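Local coordinates for Spermidine/putrescine ABC transporter, periplasmic binding protein (Treponema pallidum, PDB 2V84) that probably binds polyamines such as spermidine and putrescine as the receptor component of an ABC transport system, at residues D164-V169 and H332-W337; G171-S176 and A190-L195. One frame throughout, in Å; residues are numbered along the deposited sequence. Where two conformers were deposited one is given.

Contact 1: residues D164-V169 and H332-W337; sequences DDMREV and HYNAHW
Met166 lies across the indole of Trp337, and its side chain runs from that ring to the backbone of helix 330-342, which carries Trp337. Met166 CB sits over the five-membered ring of Trp337, 3.5 Å from the centroid and 8° off the normal, a CH-pi contact. Met166 CG lies where the ring joins its stem, 3.5 Å from Trp337 CB, because chi1 (173°) and an equally extended chi2 keep the chain straight. In this conformer, one of two modelled, Met166 SD stands obliquely beside the ring in a Met-aromatic contact, 3.5 Å from Tyr333 O, and a bend at chi3 (75°) brings Met166 CE to Asn334 OD1 (3.4 Å). A flexible, polarisable thioether suits a surface that changes from aromatic to polar over the length of the Met166 side chain. Val169 CB meets Trp337 CZ3 at 3.7 Å, while Asp164 OD1 lies at the indole edge, its carboxylate also forming a salt bridge with Arg341. Arg167 passes obliquely by the Tyr333 ring, its guanidinium bound by Thr324 O and Val181 O. Asp165 N-caps helix 166-176, Asp165 OD2 accepting from Glu168 N (2.9 Å). This capped helix start, packed on the C-terminal helix, coincides with a predicted spermidine site of the periplasmic solute-binding protein fold.

Contact 2: residues G171-S176 and A190-L195; sequences GAALAS and AQAAIL
Ala173 and Ala192 meet methyl to methyl where two helices cross, their CB atoms 3.9 Å apart and their backbones close enough to put the CA atoms at 5.1 Å. Alanine suits both places because a single methyl fills the crossing without pushing the helices apart; the axes of the short segments come within 8.7 Å at an angle of 108°. The Ala173 methyl also rests against the backbone oxygen of Ala192, so the two residues touch through main chain as well as side chain.

Larger side chains close around this pair. Leu174 leaves its helix along the flank of the interface, and its branched end then comes nearer, with Leu174 CD2 4.0 Å from Ala192 CB. Leu195 reaches back from the other helix: with CG anti to its own N (chi1 -168°), Leu195 CD2 comes to 3.8 Å from Ala173 O and also lies near the CB atoms of Ala173 and Ser176. Ser176 suits the end of helix 166-176 because its small hydroxyl can turn back onto the chain. Ser176 OG donates to Ala172 O at 2.9 Å, and this oxygen also accepts from Ser176 N, the two donors arriving from opposite faces of the carbonyl plane.

Further out, Trp200 touches Ala173 and Ser176, while Leu189 and Tyr333 pack on Leu174, extending the apolar surface along helix 186-200 and to the C-terminal helix. With no hydrogen bond joining the two segments, their direct association rests on van der Waals contact and the burial of apolar surface, the small alanine methyls allowing the helices to approach closely.

How the contacts relate
Contacts 1 and 2 share helix 166-176: its capped first turn takes part in contact 1 and its later turns in contact 2, and the centres of the two contacts are about 10 Å apart. Along the chain, helix 186-200 follows soon after, whereas helix 330-342 comes from the C-terminal end, so contact 2 is nested within the loop that contact 1 closes. The three helices also meet one another, since His336 of the C-terminal helix packs on Ala190 and Ala193, and the Tyr333 hydroxyl, hydrogen-bonded to Thr183 O, packs against a Leu174 methyl. Together they form one helical cluster on the same side of the chain's centre, tying the C-terminal helix to the helix whose start belongs to the predicted spermidine site.

Contact 1: residues D164-V169 and H332-W337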
loop_
_atom_site.group_PDB
_atom_site.type_symbol
_atom_site.label_atom_id
_atom_site.label_comp_id
_atom_site.label_asym_id
_atom_site.label_seq_id
_atom_site.Cartn_x
_atom_site.Cartn_y
_atom_site.Cartn_z
ATOM N N ASP A 164 -11.840 -4.568 -0.438
ATOM C CA ASP A 164 -11.948 -5.997 -0.197
ATOM C C ASP A 164 -10.598 -6.412 0.395
ATOM O O ASP A 164 -9.825 -7.188 -0.190
ATOM C CB ASP A 164 -12.230 -6.733 -1.510
ATOM C CG ASP A 164 -12.620 -8.184 -1.312
ATOM O OD1 ASP A 164 -12.494 -8.717 -0.176
ATOM O OD2 ASP A 164 -13.008 -8.813 -2.316
ATOM N N ASP A 165 -10.299 -5.829 1.548
ATOM C CA ASP A 165 -9.067 -6.106 2.233
ATOM C C ASP A 165 -9.318 -6.068 3.730
ATOM O O ASP A 165 -9.755 -5.038 4.267
ATOM C CB ASP A 165 -7.973 -5.091 1.871
ATOM C CG ASP A 165 -6.631 -5.454 2.500
ATOM O OD1 ASP A 165 -5.872 -6.268 1.917
ATOM O OD2 ASP A 165 -6.332 -4.975 3.607
ATOM N N MET A 166 -8.998 -7.177 4.401
ATOM C CA MET A 166 -9.245 -7.370 5.831
ATOM C C MET A 166 -8.492 -6.404 6.743
ATOM O O MET A 166 -9.060 -5.878 7.693
ATOM C CB MET A 166 -8.878 -8.802 6.233
ATOM C CG MET A 166 -8.926 -9.074 7.732
ATOM S SD MET A 166 -8.545 -10.788 8.074
ATOM C CE MET A 166 -6.760 -10.747 7.802
ATOM N N ARG A 167 -7.201 -6.212 6.493
ATOM C CA ARG A 167 -6.410 -5.328 7.357
ATOM C C ARG A 167 -6.779 -3.852 7.166
ATOM O O ARG A 167 -6.761 -3.090 8.135
ATOM C CB ARG A 167 -4.901 -5.586 7.230
ATOM C CG ARG A 167 -4.495 -6.993 7.578
ATOM C CD ARG A 167 -4.659 -7.327 9.081
ATOM N NE ARG A 167 -4.222 -6.247 9.977
ATOM C CZ ARG A 167 -2.985 -6.098 10.452
ATOM N NH1 ARG A 167 -2.019 -6.936 10.113
ATOM N NH2 ARG A 167 -2.706 -5.077 11.260
ATOM N N GLU A 168 -7.128 -3.469 5.937
ATOM C CA GLU A 168 -7.610 -2.100 5.656
ATOM C C GLU A 168 -8.942 -1.791 6.313
ATOM O O GLU A 168 -9.104 -0.734 6.932
ATOM C CB GLU A 168 -7.745 -1.826 4.145
ATOM C CG GLU A 168 -6.431 -1.656 3.358
ATOM C CD GLU A 168 -5.492 -0.545 3.835
ATOM O OE1 GLU A 168 -5.814 0.291 4.702
ATOM O OE2 GLU A 168 -4.367 -0.527 3.331
ATOM N N VAL A 169 -9.908 -2.698 6.162
ATOM C CA VAL A 169 -11.254 -2.449 6.681
ATOM C C VAL A 169 -11.312 -2.577 8.206
ATOM O O VAL A 169 -11.791 -1.666 8.891
ATOM C CB VAL A 169 -12.322 -3.287 5.929
ATOM C CG1 VAL A 169 -13.730 -3.036 6.482
ATOM C CG2 VAL A 169 -12.303 -2.877 4.439
ATOM N N HIS A 332 -8.028 -14.204 14.913
ATOM C CA HIS A 332 -9.211 -13.452 15.324
ATOM C C HIS A 332 -9.641 -12.503 14.223
ATOM O O HIS A 332 -10.830 -12.344 13.967
ATOM C CB HIS A 332 -8.952 -12.671 16.609
ATOM C CG HIS A 332 -8.348 -13.498 17.699
ATOM N ND1 HIS A 332 -8.985 -14.593 18.241
ATOM C CD2 HIS A 332 -7.160 -13.399 18.336
ATOM C CE1 HIS A 332 -8.214 -15.133 19.166
ATOM N NE2 HIS A 332 -7.101 -14.424 19.245
ATOM N N TYR A 333 -8.666 -11.869 13.577
ATOM C CA TYR A 333 -8.934 -11.041 12.404
ATOM C C TYR A 333 -9.632 -11.859 11.322
ATOM O O TYR A 333 -10.648 -11.429 10.779
ATOM C CB TYR A 333 -7.638 -10.458 11.837
ATOM C CG TYR A 333 -7.041 -9.293 12.592
ATOM C CD1 TYR A 333 -6.254 -9.502 13.730
ATOM C CD2 TYR A 333 -7.218 -7.989 12.143
ATOM C CE1 TYR A 333 -5.684 -8.432 14.415
ATOM C CE2 TYR A 333 -6.651 -6.907 12.812
ATOM C CZ TYR A 333 -5.881 -7.142 13.950
ATOM O OH TYR A 333 -5.322 -6.087 14.621
ATOM N N ASN A 334 -9.087 -13.037 11.016
ATOM C CA ASN A 334 -9.669 -13.924 9.998
ATOM C C ASN A 334 -11.118 -14.310 10.254
ATOM O O ASN A 334 -11.939 -14.315 9.332
ATOM C CB ASN A 334 -8.876 -15.215 9.881
ATOM C CG ASN A 334 -7.610 -15.079 9.060
ATOM O OD1 ASN A 334 -7.218 -13.998 8.643
ATOM N ND2 ASN A 334 -6.952 -16.211 8.832
ATOM N N ALA A 335 -11.394 -14.671 11.511
ATOM C CA ALA A 335 -12.696 -15.154 11.954
ATOM C C ALA A 335 -13.755 -14.075 11.880
ATOM O O ALA A 335 -14.884 -14.334 11.465
ATOM C CB ALA A 335 -12.602 -15.714 13.375
ATOM N N HIS A 336 -13.390 -12.855 12.262
ATOM C CA HIS A 336 -14.302 -11.734 12.142
ATOM C C HIS A 336 -14.481 -11.328 10.677
ATOM O O HIS A 336 -15.600 -11.052 10.240
ATOM C CB HIS A 336 -13.810 -10.545 12.967
ATOM C CG HIS A 336 -13.969 -10.730 14.445
ATOM N ND1 HIS A 336 -15.202 -10.808 15.056
ATOM C CD2 HIS A 336 -13.053 -10.845 15.436
ATOM C CE1 HIS A 336 -15.041 -10.972 16.356
ATOM N NE2 HIS A 336 -13.745 -10.994 16.614
ATOM N N TRP A 337 -13.382 -11.303 9.922
ATOM C CA TRP A 337 -13.452 -10.871 8.533
ATOM C C TRP A 337 -14.247 -11.809 7.613
ATOM O O TRP A 337 -15.020 -11.346 6.805
ATOM C CB TRP A 337 -12.069 -10.581 7.979
ATOM C CG TRP A 337 -12.048 -10.234 6.534
ATOM C CD1 TRP A 337 -11.583 -11.018 5.508
ATOM C CD2 TRP A 337 -12.498 -9.010 5.934
ATOM N NE1 TRP A 337 -11.718 -10.362 4.315
ATOM C CE2 TRP A 337 -12.270 -9.124 4.542
ATOM C CE3 TRP A 337 -13.070 -7.831 6.434
ATOM C CZ2 TRP A 337 -12.616 -8.109 3.636
ATOM C CZ3 TRP A 337 -13.408 -6.819 5.528
ATOM C CH2 TRP A 337 -13.177 -6.971 4.149
#

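Contact 2: residues G171-S176 and A190-L195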
loop_
_atom_site.group_PDB
_atom_site.type_symbol
_atom_site.label_atom_id
_atom_site.label_comp_id
_atom_site.label_asym_id
_atom_site.label_seq_id
_atom_site.Cartn_x
_atom_site.Cartn_y
_atom_site.Cartn_z
ATOM N N GLY A 171 -8.757 -2.294 10.076
ATOM C CA GLY A 171 -7.875 -1.211 10.511
ATOM C C GLY A 171 -8.597 0.115 10.632
ATOM O O GLY A 171 -8.459 0.816 11.635
ATOM N N ALA A 172 -9.375 0.456 9.612
ATOM C CA ALA A 172 -10.194 1.677 9.642
ATOM C C ALA A 172 -11.191 1.677 10.792
ATOM O O ALA A 172 -11.400 2.706 11.430
ATOM C CB ALA A 172 -10.901 1.846 8.341
ATOM N N ALA A 173 -11.806 0.526 11.048
ATOM C CA ALA A 173 -12.755 0.368 12.154
ATOM C C ALA A 173 -12.061 0.499 13.500
ATOM O O ALA A 173 -12.538 1.215 14.384
ATOM C CB ALA A 173 -13.475 -0.955 12.052
ATOM N N LEU A 174 -10.929 -0.181 13.636
ATOM C CA LEU A 174 -10.081 -0.076 14.840
ATOM C C LEU A 174 -9.639 1.362 15.101
ATOM O O LEU A 174 -9.797 1.863 16.216
ATOM C CB LEU A 174 -8.866 -0.983 14.708
ATOM C CG LEU A 174 -9.157 -2.475 14.903
ATOM C CD1 LEU A 174 -8.035 -3.348 14.342
ATOM C CD2 LEU A 174 -9.404 -2.773 16.374
ATOM N N ALA A 175 -9.098 2.018 14.064
ATOM C CA ALA A 175 -8.706 3.419 14.119
ATOM C C ALA A 175 -9.855 4.304 14.623
ATOM O O ALA A 175 -9.695 5.025 15.606
ATOM C CB ALA A 175 -8.202 3.887 12.763
ATOM N N SER A 176 -11.011 4.221 13.966
ATOM C CA SER A 176 -12.208 4.969 14.378
ATOM C C SER A 176 -12.559 4.791 15.847
ATOM O O SER A 176 -12.929 5.758 16.507
ATOM C CB SER A 176 -13.421 4.568 13.543
ATOM O OG SER A 176 -13.192 4.851 12.186
ATOM N N ALA A 190 -13.621 -7.651 18.118
ATOM C CA ALA A 190 -15.058 -7.900 18.078
ATOM C C ALA A 190 -15.853 -6.600 17.924
ATOM O O ALA A 190 -16.830 -6.532 17.166
ATOM C CB ALA A 190 -15.493 -8.672 19.341
ATOM N N GLN A 191 -15.429 -5.569 18.645
ATOM C CA GLN A 191 -16.051 -4.246 18.559
ATOM C C GLN A 191 -15.914 -3.659 17.150
ATOM O O GLN A 191 -16.862 -3.101 16.599
ATOM C CB GLN A 191 -15.362 -3.328 19.565
ATOM C CG GLN A 191 -16.101 -2.025 19.869
ATOM C CD GLN A 191 -15.552 -1.357 21.134
ATOM O OE1 GLN A 191 -14.963 -2.027 22.008
ATOM N NE2 GLN A 191 -15.742 -0.036 21.237
ATOM N N ALA A 192 -14.728 -3.802 16.572
ATOM C CA ALA A 192 -14.461 -3.364 15.202
ATOM C C ALA A 192 -15.327 -4.137 14.209
ATOM O O ALA A 192 -15.899 -3.556 13.285
ATOM C CB ALA A 192 -12.982 -3.537 14.877
ATOM N N ALA A 193 -15.425 -5.452 14.405
ATOM C CA ALA A 193 -16.275 -6.287 13.543
ATOM C C ALA A 193 -17.742 -5.858 13.558
ATOM O O ALA A 193 -18.402 -5.849 12.512
ATOM C CB ALA A 193 -16.157 -7.734 13.932
ATOM N N ILE A 194 -18.250 -5.530 14.746
ATOM C CA ILE A 194 -19.632 -5.070 14.886
ATOM C C ILE A 194 -19.813 -3.722 14.184
ATOM O O ILE A 194 -20.832 -3.497 13.526
ATOM C CB ILE A 194 -20.070 -4.962 16.364
ATOM C CG1 ILE A 194 -20.196 -6.365 16.978
ATOM C CG2 ILE A 194 -21.404 -4.209 16.470
ATOM C CD1 ILE A 194 -20.255 -6.409 18.522
ATOM N N LEU A 195 -18.829 -2.835 14.330
ATOM C CA LEU A 195 -18.864 -1.553 13.612
ATOM C C LEU A 195 -18.997 -1.741 12.092
ATOM O O LEU A 195 -19.873 -1.144 11.459
ATOM C CB LEU A 195 -17.632 -0.705 13.957
ATOM C CG LEU A 195 -17.630 0.763 13.519
ATOM C CD1 LEU A 195 -18.799 1.543 14.165
ATOM C CD2 LEU A 195 -16.317 1.422 13.822
#